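Local atomic coordinates of DNA alpha-glucosyltransferase (PDB entry 1XV5), a protein that belongs to the GT-B glycosyltransferases and is built from two Rossmann-like alpha/beta domains, each with a parallel beta-sheet flanked by helices. Residues L22-W27 with I78-S83; N95-L100 with E129-R134; S288-Q293 with E359-L364. All coordinates share one frame; numbering follows the deposited sequence.

Contact 1. Residues L22-W27 with I78-S83; sequences LEQRDW and ILIINS
Gln24 of helix 17-30 meets Ile80 and Asn82 of strand 78-83 where the first helix of the N-terminal Rossmann-like domain lies on its parallel sheet. The contact is small, 115 Å² in all, and bridges a wide gap: the nearest CA pair, Gln24 and Ile80, is 9.8 Å apart. Gln24 and Ile80 close that gap, their side chains coming from opposite directions. Gln24 has its CG anti to the backbone N (chi1 -171°) and runs extended from there, which carries the amide across to the strand. Ile80 answers with both of its branches. Its CD1 sits over one face of the amide, 3.8 Å from Gln24 CD, while its CG2 comes in more obliquely at 4.0 Å from the same carbon. A flat polar group is thus laid against aliphatic carbon in a buried setting. Further along the strand, the amide of Asn82 lies almost in the plane of the Gln24 amide, the two planes being 20° apart. As modelled, Gln24 NE2 and Asn82 ND2 stand 3.0 Å from each other, and since both are amide nitrogens the orientation of these groups is doubtful. The Asn82 side chain is about 11 Å from the bound UDP, so the contact belongs to the domain core and does not touch the nucleotide. Strand 78-83 runs between strands 3-8 and 109-114, whose Ile6 and Tyr113 also touch Gln24, so the Gln24 side chain touches three adjacent strands. Phe28, one turn after Gln24 in the helix, also touches Ile80, and Trp27 packs against Phe392 of the C-terminal helix 388-399.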
loop_
_atom_site.group_PDB
_atom_site.type_symbol
_atom_site.label_atom_id
_atom_site.label_comp_id
_atom_site.label_asym_id
_atom_site.label_seq_id
_atom_site.Cartn_x
_atom_site.Cartn_y
_atom_site.Cartn_z
ATOM N N LEU A 22 -0.867 10.853 0.882
ATOM C CA LEU A 22 -1.245 11.567 2.095
ATOM C C LEU A 22 -0.109 11.571 3.113
ATOM O O LEU A 22 0.141 12.582 3.773
ATOM C CB LEU A 22 -2.507 10.945 2.701
ATOM C CG LEU A 22 -3.749 11.005 1.799
ATOM C CD1 LEU A 22 -4.934 10.349 2.495
ATOM C CD2 LEU A 22 -4.070 12.455 1.465
ATOM N N GLU A 23 0.584 10.442 3.238
ATOM C CA GLU A 23 1.706 10.341 4.167
ATOM C C GLU A 23 2.846 11.224 3.667
ATOM O O GLU A 23 3.578 11.819 4.458
ATOM C CB GLU A 23 2.174 8.884 4.276
ATOM C CG GLU A 23 1.172 7.981 4.971
ATOM C CD GLU A 23 1.107 8.223 6.470
ATOM O OE1 GLU A 23 0.099 7.833 7.092
ATOM O OE2 GLU A 23 2.068 8.791 7.032
ATOM N N GLN A 24 2.987 11.297 2.346
ATOM C CA GLN A 24 4.016 12.114 1.715
ATOM C C GLN A 24 3.732 13.580 2.031
ATOM O O GLN A 24 4.629 14.331 2.409
ATOM C CB GLN A 24 3.999 11.888 0.203
ATOM C CG GLN A 24 5.156 12.509 -0.565
ATOM C CD GLN A 24 5.248 11.961 -1.977
ATOM O OE1 GLN A 24 6.329 11.621 -2.459
ATOM N NE2 GLN A 24 4.108 11.870 -2.646
ATOM N N ARG A 25 2.475 13.982 1.873
ATOM C CA ARG A 25 2.087 15.354 2.166
ATOM C C ARG A 25 2.408 15.662 3.625
ATOM O O ARG A 25 3.013 16.688 3.931
ATOM C CB ARG A 25 0.588 15.548 1.906
ATOM C CG ARG A 25 0.009 16.837 2.471
ATOM C CD ARG A 25 -1.443 17.020 2.039
ATOM N NE ARG A 25 -2.060 18.205 2.633
ATOM C CZ ARG A 25 -2.506 18.270 3.883
ATOM N NH1 ARG A 25 -3.049 19.392 4.338
ATOM N NH2 ARG A 25 -2.428 17.209 4.677
ATOM N N ASP A 26 2.018 14.764 4.524
ATOM C CA ASP A 26 2.267 14.966 5.949
ATOM C C ASP A 26 3.745 15.155 6.269
ATOM O O ASP A 26 4.107 16.018 7.069
ATOM C CB ASP A 26 1.733 13.788 6.776
ATOM C CG ASP A 26 0.217 13.752 6.848
ATOM O OD1 ASP A 26 -0.429 14.793 6.602
ATOM O OD2 ASP A 26 -0.330 12.678 7.171
ATOM N N TRP A 27 4.601 14.345 5.655
ATOM C CA TRP A 27 6.031 14.453 5.917
ATOM C C TRP A 27 6.574 15.805 5.454
ATOM O O TRP A 27 7.296 16.469 6.192
ATOM C CB TRP A 27 6.800 13.325 5.220
ATOM C CG TRP A 27 8.272 13.352 5.533
ATOM C CD1 TRP A 27 8.896 12.788 6.614
ATOM C CD2 TRP A 27 9.291 14.035 4.794
ATOM N NE1 TRP A 27 10.241 13.083 6.592
ATOM C CE2 TRP A 27 10.509 13.846 5.485
ATOM C CE3 TRP A 27 9.293 14.792 3.614
ATOM C CZ2 TRP A 27 11.718 14.386 5.035
ATOM C CZ3 TRP A 27 10.497 15.330 3.167
ATOM C CH2 TRP A 27 11.691 15.123 3.878
ATOM N N ILE A 78 8.874 21.300 -6.887
ATOM C CA ILE A 78 8.970 19.872 -7.140
ATOM C C ILE A 78 7.578 19.307 -7.393
ATOM O O ILE A 78 6.668 19.502 -6.588
ATOM C CB ILE A 78 9.584 19.152 -5.925
ATOM C CG1 ILE A 78 10.972 19.731 -5.637
ATOM C CG2 ILE A 78 9.656 17.653 -6.184
ATOM C CD1 ILE A 78 11.630 19.169 -4.391
ATOM N N LEU A 79 7.414 18.627 -8.522
ATOM C CA LEU A 79 6.135 18.015 -8.865
ATOM C C LEU A 79 6.288 16.508 -8.717
ATOM O O LEU A 79 7.149 15.901 -9.353
ATOM C CB LEU A 79 5.741 18.345 -10.307
ATOM C CG LEU A 79 4.487 17.623 -10.812
ATOM C CD1 LEU A 79 3.277 18.063 -10.005
ATOM C CD2 LEU A 79 4.279 17.930 -12.291
ATOM N N ILE A 80 5.454 15.911 -7.876
ATOM C CA ILE A 80 5.515 14.478 -7.652
ATOM C C ILE A 80 4.300 13.803 -8.263
ATOM O O ILE A 80 3.171 14.032 -7.840
ATOM C CB ILE A 80 5.581 14.158 -6.148
ATOM C CG1 ILE A 80 6.797 14.854 -5.531
ATOM C CG2 ILE A 80 5.669 12.646 -5.940
ATOM C CD1 ILE A 80 6.918 14.683 -4.032
ATOM N N ILE A 81 4.540 12.979 -9.275
ATOM C CA ILE A 81 3.463 12.275 -9.948
ATOM C C ILE A 81 3.414 10.832 -9.459
ATOM O O ILE A 81 4.299 10.028 -9.764
ATOM C CB ILE A 81 3.665 12.311 -11.471
ATOM C CG1 ILE A 81 3.808 13.768 -11.926
ATOM C CG2 ILE A 81 2.483 11.653 -12.168
ATOM C CD1 ILE A 81 3.975 13.939 -13.427
ATOM N N ASN A 82 2.378 10.514 -8.692
ATOM C CA ASN A 82 2.230 9.176 -8.135
ATOM C C ASN A 82 1.348 8.225 -8.933
ATOM O O ASN A 82 1.295 7.033 -8.638
ATOM C CB ASN A 82 1.732 9.265 -6.690
ATOM C CG ASN A 82 2.795 9.789 -5.745
ATOM O OD1 ASN A 82 3.957 9.397 -5.832
ATOM N ND2 ASN A 82 2.401 10.664 -4.830
ATOM N N SER A 83 0.656 8.743 -9.941
ATOM C CA SER A 83 -0.190 7.905 -10.780
ATOM C C SER A 83 -0.537 8.635 -12.071
ATOM O O SER A 83 -0.504 9.866 -12.124
ATOM C CB SER A 83 -1.476 7.509 -10.041
ATOM O OG SER A 83 -2.269 8.639 -9.726
#

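Contact 2. Residues N95-L100 with E129-R134; sequences NNYKKL and EETVRR
Tyr97 and Thr131 link helix 91-103 to helix 128-134 by a hydroxyl-to-hydroxyl hydrogen bond. The path of Tyr97 starts at CB, from which CG is set anti to the backbone N (chi1 172°), and the ring then extends toward the second helix. Near the far end of the ring, CE1 comes within 3.4 Å of Thr131 OG1, which lies at the ring edge in its plane. The tip, Tyr97 OH, donates to Thr131 OG1 at 2.7 Å and also rests 3.5 Å from Thr131 CG2, the two side chains crossing at about a right angle. Thr131 OG1 is bonded in turn to Gly127 O, one turn earlier, so two hydrogen bonds in series connect the tyrosine to the backbone at the start of helix 128-134. Beside this buried pair, Lys98 and Glu130 form a salt bridge nearer the surface. Lys98 is extended whereas Glu130 bends at chi2 (89°), and Lys98 NZ makes a weak hydrogen bond to Glu130 OE2 at 3.2 Å. Thr131 also packs on Val112 of strand 109-114, and Tyr97 on Val84 and Pro85 of the loop after strand 78-83. Neighbouring helices side by side on one face of a parallel sheet, each connecting successive strands, are what consecutive beta-alpha-beta crossovers of a Rossmann-like domain produce.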
loop_
_atom_site.group_PDB
_atom_site.type_symbol
_atom_site.label_atom_id
_atom_site.label_comp_id
_atom_site.label_asym_id
_atom_site.label_seq_id
_atom_site.Cartn_x
_atom_site.Cartn_y
_atom_site.Cartn_z
ATOM N N ASN A 95 -5.192 13.170 -23.413
ATOM C CA ASN A 95 -4.581 14.175 -24.274
ATOM C C ASN A 95 -4.151 15.391 -23.457
ATOM O O ASN A 95 -3.038 15.897 -23.615
ATOM C CB ASN A 95 -5.559 14.601 -25.373
ATOM C CG ASN A 95 -5.798 13.506 -26.398
ATOM O OD1 ASN A 95 -6.688 13.614 -27.245
ATOM N ND2 ASN A 95 -4.996 12.448 -26.336
ATOM N N ASN A 96 -5.031 15.862 -22.579
ATOM C CA ASN A 96 -4.699 17.014 -21.754
ATOM C C ASN A 96 -3.622 16.664 -20.735
ATOM O O ASN A 96 -2.869 17.535 -20.304
ATOM C CB ASN A 96 -5.942 17.561 -21.046
ATOM C CG ASN A 96 -6.870 18.300 -21.995
ATOM O OD1 ASN A 96 -6.442 18.773 -23.046
ATOM N ND2 ASN A 96 -8.137 18.418 -21.620
ATOM N N TYR A 97 -3.547 15.394 -20.346
ATOM C CA TYR A 97 -2.523 14.986 -19.395
ATOM C C TYR A 97 -1.170 15.057 -20.092
ATOM O O TYR A 97 -0.192 15.540 -19.525
ATOM C CB TYR A 97 -2.770 13.564 -18.883
ATOM C CG TYR A 97 -1.622 13.040 -18.050
ATOM C CD1 TYR A 97 -0.747 12.082 -18.557
ATOM C CD2 TYR A 97 -1.368 13.554 -16.778
ATOM C CE1 TYR A 97 0.357 11.650 -17.820
ATOM C CE2 TYR A 97 -0.264 13.132 -16.034
ATOM C CZ TYR A 97 0.593 12.181 -16.564
ATOM O OH TYR A 97 1.700 11.778 -15.850
ATOM N N LYS A 98 -1.122 14.582 -21.332
ATOM C CA LYS A 98 0.116 14.616 -22.097
ATOM C C LYS A 98 0.526 16.061 -22.359
ATOM O O LYS A 98 1.715 16.381 -22.359
ATOM C CB LYS A 98 -0.046 13.870 -23.424
ATOM C CG LYS A 98 -0.244 12.371 -23.270
ATOM C CD LYS A 98 -0.233 11.669 -24.619
ATOM C CE LYS A 98 -0.378 10.163 -24.457
ATOM N NZ LYS A 98 -0.300 9.445 -25.761
ATOM N N LYS A 99 -0.458 16.932 -22.578
ATOM C CA LYS A 99 -0.171 18.341 -22.826
ATOM C C LYS A 99 0.417 18.952 -21.562
ATOM O O LYS A 99 1.324 19.788 -21.622
ATOM C CB LYS A 99 -1.441 19.106 -23.219
ATOM C CG LYS A 99 -1.144 20.510 -23.725
ATOM C CD LYS A 99 -2.372 21.405 -23.774
ATOM C CE LYS A 99 -3.449 20.887 -24.696
ATOM N NZ LYS A 99 -4.616 21.817 -24.679
ATOM N N LEU A 100 -0.107 18.535 -20.414
ATOM C CA LEU A 100 0.383 19.027 -19.132
ATOM C C LEU A 100 1.871 18.740 -18.991
ATOM O O LEU A 100 2.651 19.619 -18.625
ATOM C CB LEU A 100 -0.358 18.354 -17.975
ATOM C CG LEU A 100 -1.601 19.029 -17.405
ATOM C CD1 LEU A 100 -2.172 18.162 -16.288
ATOM C CD2 LEU A 100 -1.240 20.409 -16.870
ATOM N N GLU A 129 4.885 6.303 -20.291
ATOM C CA GLU A 129 6.151 6.492 -20.988
ATOM C C GLU A 129 6.522 7.968 -21.041
ATOM O O GLU A 129 7.660 8.338 -20.757
ATOM C CB GLU A 129 6.082 5.931 -22.415
ATOM C CG GLU A 129 7.388 6.097 -23.185
ATOM C CD GLU A 129 7.344 5.518 -24.591
ATOM O OE1 GLU A 129 8.391 5.556 -25.272
ATOM O OE2 GLU A 129 6.276 5.028 -25.016
ATOM N N GLU A 130 5.557 8.808 -21.403
ATOM C CA GLU A 130 5.792 10.243 -21.491
ATOM C C GLU A 130 6.119 10.815 -20.119
ATOM O O GLU A 130 6.909 11.749 -19.991
ATOM C CB GLU A 130 4.564 10.953 -22.071
ATOM C CG GLU A 130 4.337 10.678 -23.550
ATOM C CD GLU A 130 3.469 9.462 -23.811
ATOM O OE1 GLU A 130 3.490 8.511 -23.003
ATOM O OE2 GLU A 130 2.768 9.456 -24.843
ATOM N N THR A 131 5.503 10.242 -19.095
ATOM C CA THR A 131 5.726 10.684 -17.728
ATOM C C THR A 131 7.159 10.356 -17.323
ATOM O O THR A 131 7.860 11.183 -16.733
ATOM C CB THR A 131 4.750 9.980 -16.765
ATOM O OG1 THR A 131 3.403 10.242 -17.181
ATOM C CG2 THR A 131 4.946 10.484 -15.340
ATOM N N VAL A 132 7.586 9.142 -17.648
ATOM C CA VAL A 132 8.932 8.687 -17.328
ATOM C C VAL A 132 9.997 9.518 -18.044
ATOM O O VAL A 132 11.037 9.832 -17.468
ATOM C CB VAL A 132 9.114 7.196 -17.706
ATOM C CG1 VAL A 132 10.573 6.786 -17.563
ATOM C CG2 VAL A 132 8.235 6.329 -16.811
ATOM N N ARG A 133 9.732 9.882 -19.294
ATOM C CA ARG A 133 10.694 10.662 -20.066
ATOM C C ARG A 133 10.879 12.089 -19.550
ATOM O O ARG A 133 11.938 12.688 -19.736
ATOM C CB ARG A 133 10.286 10.682 -21.540
ATOM C CG ARG A 133 10.346 9.309 -22.196
ATOM C CD ARG A 133 9.935 9.350 -23.661
ATOM N NE ARG A 133 9.986 8.024 -24.275
ATOM C CZ ARG A 133 11.107 7.358 -24.530
ATOM N NH1 ARG A 133 12.284 7.892 -24.231
ATOM N NH2 ARG A 133 11.051 6.152 -25.078
ATOM N N ARG A 134 9.856 12.630 -18.898
ATOM C CA ARG A 134 9.937 13.984 -18.360
ATOM C C ARG A 134 10.546 13.981 -16.961
ATOM O O ARG A 134 11.121 14.973 -16.518
ATOM C CB ARG A 134 8.543 14.619 -18.298
ATOM C CG ARG A 134 8.504 15.968 -17.580
ATOM C CD ARG A 134 9.350 17.010 -18.298
ATOM N NE ARG A 134 9.384 18.294 -17.597
ATOM C CZ ARG A 134 10.106 18.544 -16.509
ATOM N NH1 ARG A 134 10.067 19.746 -15.948
ATOM N NH2 ARG A 134 10.874 17.599 -15.981
#

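Contact 3. Residues S288-Q293 with E359-L364; sequences SGFGYQ and ERIKEL
Phe290 and Ile361 form the heart of a strand-to-helix contact in the C-terminal Rossmann-like domain of this GT-B protein, where helix 354-365 covers strand 288-293 of the parallel sheet. The axes of strand 290-293 and helix 359-364 approach to 11.5 Å and run roughly antiparallel, at 150°. The tight part is a CH-pi contact: Ile361 CG2 lies over the centre of the Phe290 ring, 3.6 Å from the centroid and only 13° off the ring normal. Phe290 CZ also comes within 3.4 Å of Ile361 O, which is hydrogen-bonded to Ser365 OG. With CG2 anti to the backbone N, and CG1 taking the other direction (chi1 -70°), Ile361 uses its two branches on two aromatic residues. Its CD1 reaches Tyr292 OH at 3.2 Å, a close approach; that hydroxyl has a weak hydrogen bond to Asn200. Leu364 CB packs at the edge of the phenyl ring, 4.1 Å from Phe290 CE2. Phe218 of helix 212-223 touches both Tyr292 and Ile361, so a second helix joins the cluster.

The residues of the helix turned away from or flanking the strand are polar and more exposed, and make no contact with it. There Lys362 NZ bonds Glu359 OE1 at 3.2 Å from above the carboxylate plane, and Arg360 pairs with Glu363 through a salt bridge in the guanidinium plane. The two sides of the helix meet at Leu364: its CB faces the phenylalanine, while its CD1 lies 3.4 Å above the plane of the Arg360 guanidinium, offset toward the rim of that group.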
loop_
_atom_site.group_PDB
_atom_site.type_symbol
_atom_site.label_atom_id
_atom_site.label_comp_id
_atom_site.label_asym_id
_atom_site.label_seq_id
_atom_site.Cartn_x
_atom_site.Cartn_y
_atom_site.Cartn_z
ATOM N N SER A 288 -8.200 -6.222 18.173
ATOM C CA SER A 288 -8.212 -7.593 17.665
ATOM C C SER A 288 -6.924 -8.303 18.068
ATOM O O SER A 288 -5.835 -7.736 17.983
ATOM C CB SER A 288 -8.341 -7.594 16.142
ATOM O OG SER A 288 -9.534 -6.952 15.734
ATOM N N GLY A 289 -7.051 -9.549 18.504
ATOM C CA GLY A 289 -5.881 -10.292 18.932
ATOM C C GLY A 289 -4.797 -10.436 17.883
ATOM O O GLY A 289 -3.617 -10.183 18.150
ATOM N N PHE A 290 -5.191 -10.834 16.678
ATOM C CA PHE A 290 -4.223 -11.036 15.616
ATOM C C PHE A 290 -4.656 -10.452 14.285
ATOM O O PHE A 290 -5.802 -10.613 13.864
ATOM C CB PHE A 290 -3.934 -12.536 15.477
ATOM C CG PHE A 290 -3.490 -13.167 16.759
ATOM C CD1 PHE A 290 -4.423 -13.585 17.707
ATOM C CD2 PHE A 290 -2.138 -13.241 17.073
ATOM C CE1 PHE A 290 -4.009 -14.056 18.956
ATOM C CE2 PHE A 290 -1.718 -13.710 18.317
ATOM C CZ PHE A 290 -2.655 -14.116 19.259
ATOM N N GLY A 291 -3.722 -9.748 13.650
ATOM C CA GLY A 291 -3.970 -9.134 12.359
ATOM C C GLY A 291 -3.218 -9.918 11.303
ATOM O O GLY A 291 -2.084 -10.349 11.527
ATOM N N TYR A 292 -3.840 -10.088 10.142
ATOM C CA TYR A 292 -3.238 -10.852 9.063
ATOM C C TYR A 292 -3.027 -10.053 7.790
ATOM O O TYR A 292 -3.911 -9.332 7.337
ATOM C CB TYR A 292 -4.114 -12.060 8.735
ATOM C CG TYR A 292 -4.252 -13.048 9.868
ATOM C CD1 TYR A 292 -3.697 -14.324 9.773
ATOM C CD2 TYR A 292 -4.936 -12.710 11.035
ATOM C CE1 TYR A 292 -3.819 -15.244 10.817
ATOM C CE2 TYR A 292 -5.064 -13.620 12.086
ATOM C CZ TYR A 292 -4.503 -14.884 11.968
ATOM O OH TYR A 292 -4.624 -15.786 13.003
ATOM N N GLN A 293 -1.840 -10.199 7.219
ATOM C CA GLN A 293 -1.490 -9.540 5.968
ATOM C C GLN A 293 -0.701 -10.639 5.284
ATOM O O GLN A 293 0.470 -10.864 5.592
ATOM C CB GLN A 293 -0.620 -8.312 6.234
ATOM C CG GLN A 293 -0.764 -7.233 5.171
ATOM C CD GLN A 293 -0.056 -7.581 3.876
ATOM O OE1 GLN A 293 0.271 -8.738 3.620
ATOM N NE2 GLN A 293 0.177 -6.574 3.048
ATOM N N GLU A 359 0.018 -22.643 16.702
ATOM C CA GLU A 359 0.539 -22.927 18.035
ATOM C C GLU A 359 1.134 -21.665 18.650
ATOM O O GLU A 359 0.980 -21.414 19.843
ATOM C CB GLU A 359 1.590 -24.037 17.975
ATOM C CG GLU A 359 0.994 -25.403 17.660
ATOM C CD GLU A 359 0.010 -25.867 18.724
ATOM O OE1 GLU A 359 -0.782 -26.792 18.446
ATOM O OE2 GLU A 359 0.032 -25.313 19.844
ATOM N N ARG A 360 1.800 -20.862 17.827
ATOM C CA ARG A 360 2.400 -19.625 18.309
ATOM C C ARG A 360 1.287 -18.645 18.681
ATOM O O ARG A 360 1.376 -17.935 19.684
ATOM C CB ARG A 360 3.312 -19.031 17.231
ATOM C CG ARG A 360 4.046 -17.752 17.642
ATOM C CD ARG A 360 4.868 -17.929 18.921
ATOM N NE ARG A 360 5.738 -16.778 19.156
ATOM C CZ ARG A 360 6.445 -16.574 20.264
ATOM N NH1 ARG A 360 6.393 -17.445 21.263
ATOM N NH2 ARG A 360 7.210 -15.495 20.371
ATOM N N ILE A 361 0.234 -18.618 17.872
ATOM C CA ILE A 361 -0.902 -17.744 18.127
ATOM C C ILE A 361 -1.548 -18.115 19.462
ATOM O O ILE A 361 -1.890 -17.246 20.263
ATOM C CB ILE A 361 -1.941 -17.858 16.987
ATOM C CG1 ILE A 361 -1.371 -17.217 15.720
ATOM C CG2 ILE A 361 -3.254 -17.202 17.395
ATOM C CD1 ILE A 361 -2.248 -17.395 14.482
ATOM N N LYS A 362 -1.714 -19.410 19.706
ATOM C CA LYS A 362 -2.307 -19.845 20.961
ATOM C C LYS A 362 -1.404 -19.475 22.135
ATOM O O LYS A 362 -1.885 -19.150 23.221
ATOM C CB LYS A 362 -2.559 -21.356 20.937
ATOM C CG LYS A 362 -3.685 -21.771 19.997
ATOM C CD LYS A 362 -4.068 -23.237 20.176
ATOM C CE LYS A 362 -2.937 -24.172 19.783
ATOM N NZ LYS A 362 -3.298 -25.593 20.055
ATOM N N GLU A 363 -0.093 -19.521 21.915
ATOM C CA GLU A 363 0.854 -19.178 22.967
ATOM C C GLU A 363 0.706 -17.713 23.377
ATOM O O GLU A 363 0.608 -17.400 24.562
ATOM C CB GLU A 363 2.286 -19.458 22.497
ATOM C CG GLU A 363 3.366 -18.974 23.452
ATOM C CD GLU A 363 4.748 -19.454 23.057
ATOM O OE1 GLU A 363 5.034 -19.508 21.840
ATOM O OE2 GLU A 363 5.552 -19.770 23.964
ATOM N N LEU A 364 0.672 -16.808 22.403
ATOM C CA LEU A 364 0.526 -15.395 22.729
ATOM C C LEU A 364 -0.861 -15.091 23.291
ATOM O O LEU A 364 -1.014 -14.220 24.143
ATOM C CB LEU A 364 0.794 -14.517 21.495
ATOM C CG LEU A 364 2.262 -14.180 21.208
ATOM C CD1 LEU A 364 3.047 -15.448 20.931
ATOM C CD2 LEU A 364 2.349 -13.229 20.020
#

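How the contacts relate
The three contacts follow one another along the chain, each closing before the next opens. Contacts 1 and 2 belong to the N-terminal sheet, their centres about 18 Å apart, and lie on its two faces: strand 78-83 sends Ile80 to helix 17-30 and Ile81 to the other side, where Ile81 CG2 touches Tyr97 OH at 3.8 Å. Contact 3 belongs to the second parallel sheet, with its centre about 34 Å from that of contact 1 and about 47 Å from that of contact 2. UDP is bound between the two domains, about 12 Å from the Tyr292 side chain and at a similar distance from contact 1, as expected for the interdomain cleft of a GT-B protein.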